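Local coordinates for protein putative acyl-CoA thioester hydrolase (Yersinia pestis KIM10+, PDB 5DM5) that probably hydrolyses the thioester bond of acyl-CoA molecules, as a hexameric thioesterase of the hot-dog fold, at residues L24-M29 with M45-I50. Sequence-based numbering, arbitrary orientation.
Sequences LRTLAM and MSQMDI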
loop_
_atom_site.group_PDB
_atom_site.type_symbol
_atom_site.label_atom_id
_atom_site.label_comp_id
_atom_site.label_asym_id
_atom_site.label_seq_id
_atom_site.Cartn_x
_atom_site.Cartn_y
_atom_site.Cartn_z
ATOM N N LEU B 24 -14.429 -5.025 13.562
ATOM C CA LEU B 24 -13.714 -4.183 12.601
ATOM C C LEU B 24 -14.553 -3.013 12.105
ATOM O O LEU B 24 -15.740 -3.161 11.863
ATOM C CB LEU B 24 -13.246 -5.036 11.442
ATOM C CG LEU B 24 -11.791 -4.897 11.044
ATOM C CD1 LEU B 24 -11.615 -5.796 9.885
ATOM C CD2 LEU B 24 -11.502 -3.482 10.628
ATOM N N ARG B 25 -13.952 -1.837 11.985
ATOM C CA ARG B 25 -14.710 -0.696 11.517
ATOM C C ARG B 25 -13.859 0.211 10.638
ATOM O O ARG B 25 -13.082 1.003 11.144
ATOM C CB ARG B 25 -15.217 0.074 12.716
ATOM C CG ARG B 25 -16.507 0.792 12.528
ATOM C CD ARG B 25 -16.848 1.456 13.824
ATOM N NE ARG B 25 -18.281 1.633 14.004
ATOM C CZ ARG B 25 -18.978 2.624 13.481
ATOM N NH1 ARG B 25 -18.397 3.488 12.666
ATOM N NH2 ARG B 25 -20.269 2.702 13.718
ATOM N N THR B 26 -14.001 0.132 9.328
ATOM C CA THR B 26 -13.127 0.922 8.471
ATOM C C THR B 26 -13.923 1.733 7.456
ATOM O O THR B 26 -15.130 1.591 7.353
ATOM C CB THR B 26 -12.073 0.030 7.740
ATOM O OG1 THR B 26 -12.710 -1.082 7.110
ATOM C CG2 THR B 26 -11.053 -0.501 8.720
ATOM N N LEU B 27 -13.233 2.619 6.751
ATOM C CA LEU B 27 -13.834 3.467 5.737
ATOM C C LEU B 27 -13.571 2.899 4.344
ATOM O O LEU B 27 -12.485 2.409 4.078
ATOM C CB LEU B 27 -13.268 4.872 5.840
ATOM C CG LEU B 27 -13.861 5.862 4.852
ATOM C CD1 LEU B 27 -15.281 6.156 5.250
ATOM C CD2 LEU B 27 -13.045 7.130 4.790
ATOM N N ALA B 28 -14.555 2.945 3.455
ATOM C CA ALA B 28 -14.350 2.446 2.098
ATOM C C ALA B 28 -13.415 3.392 1.350
ATOM O O ALA B 28 -13.774 4.528 1.045
ATOM C CB ALA B 28 -15.663 2.300 1.379
ATOM N N MET B 29 -12.192 2.928 1.112
ATOM C CA MET B 29 -11.145 3.717 0.460
ATOM C C MET B 29 -11.022 3.534 -1.060
ATOM O O MET B 29 -11.383 2.485 -1.597
ATOM C CB MET B 29 -9.793 3.373 1.099
ATOM C CG MET B 29 -9.631 3.728 2.581
ATOM S SD MET B 29 -9.634 5.484 2.991
ATOM C CE MET B 29 -8.217 6.043 2.050
ATOM N N MET B 45 -14.267 -9.259 1.944
ATOM C CA MET B 45 -13.864 -10.539 2.546
ATOM C C MET B 45 -12.567 -10.457 3.363
ATOM O O MET B 45 -12.432 -11.160 4.356
ATOM C CB MET B 45 -13.728 -11.633 1.485
ATOM C CG MET B 45 -14.969 -11.851 0.623
ATOM S SD MET B 45 -14.863 -13.236 -0.549
ATOM C CE MET B 45 -13.482 -12.762 -1.571
ATOM N N SER B 46 -11.624 -9.606 2.952
ATOM C CA SER B 46 -10.379 -9.412 3.706
ATOM C C SER B 46 -10.741 -8.915 5.090
ATOM O O SER B 46 -10.229 -9.400 6.096
ATOM C CB SER B 46 -9.465 -8.378 3.036
ATOM O OG SER B 46 -9.165 -8.720 1.698
ATOM N N GLN B 47 -11.654 -7.948 5.118
ATOM C CA GLN B 47 -12.178 -7.381 6.354
ATOM C C GLN B 47 -12.970 -8.386 7.180
ATOM O O GLN B 47 -12.895 -8.360 8.393
ATOM C CB GLN B 47 -13.040 -6.160 6.055
ATOM C CG GLN B 47 -12.229 -5.071 5.426
ATOM C CD GLN B 47 -11.159 -4.568 6.362
ATOM O OE1 GLN B 47 -11.428 -3.757 7.249
ATOM N NE2 GLN B 47 -9.952 -5.116 6.227
ATOM N N MET B 48 -13.765 -9.239 6.547
ATOM C CA MET B 48 -14.484 -10.241 7.322
ATOM C C MET B 48 -13.555 -11.270 7.958
ATOM O O MET B 48 -13.769 -11.694 9.084
ATOM C CB MET B 48 -15.539 -10.953 6.477
ATOM C CG MET B 48 -16.533 -10.011 5.829
ATOM S SD MET B 48 -17.891 -10.801 4.943
ATOM C CE MET B 48 -18.763 -11.572 6.291
ATOM N N ASP B 49 -12.544 -11.715 7.233
ATOM C CA ASP B 49 -11.585 -12.654 7.809
ATOM C C ASP B 49 -10.835 -11.982 8.949
ATOM O O ASP B 49 -10.571 -12.594 9.970
ATOM C CB ASP B 49 -10.625 -13.182 6.753
ATOM C CG ASP B 49 -9.727 -14.278 7.275
ATOM O OD1 ASP B 49 -8.900 -14.790 6.506
ATOM O OD2 ASP B 49 -9.768 -14.586 8.470
ATOM N N ILE B 50 -10.476 -10.716 8.769
ATOM C CA ILE B 50 -9.801 -9.987 9.839
ATOM C C ILE B 50 -10.660 -9.853 11.071
ATOM O O ILE B 50 -10.279 -10.246 12.173
ATOM C CB ILE B 50 -9.444 -8.569 9.432
ATOM C CG1 ILE B 50 -8.376 -8.553 8.360
ATOM C CG2 ILE B 50 -8.895 -7.840 10.620
ATOM C CD1 ILE B 50 -8.020 -7.181 7.888
#
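T26 and Q47 make the polar link between strand 21-27 and helix 43-60. The hydroxyl OG1 of T26 donates a hydrogen bond to OE1 of Q47, 3.0 Å away. The T26 and Q47 side chains point at each other across the gap. The donor sits above the amide plane, 39° out of it. The Q47 side chain already heads for the strand from CB; it bends about CB-CG (chi2 -63°) on its way to T26. The methyl CG2 of T26 lies 3.6 Å from the same OE1.

The remaining contacts centre on L24. Its side chain lies across that of Q47. CD1 and CD2 of L24 both border OE1 of Q47, so the amide oxygen has methyl groups near it as well as the hydroxyl. CD1 also meets the I50 branch methyl CG2 at 3.5 Å. I50 stands one helical turn after Q47, and L24 thus touches two successive turns.

The strand is held in the sheet by backbone hydrogen bonds of L24 with C86 and T26 with V84. M48, on a different face of the helix, packs on strands 64-74, 97-106 and 118-129. I50 also packs on L27 of a second subunit and F40 of a third. The axes of 24-27 and 45-50 run roughly antiparallel (154°), 9.2 Å apart at closest approach. This is the hot-dog fold: an antiparallel sheet wraps a long central helix, here with the first strand lying along the helix flank.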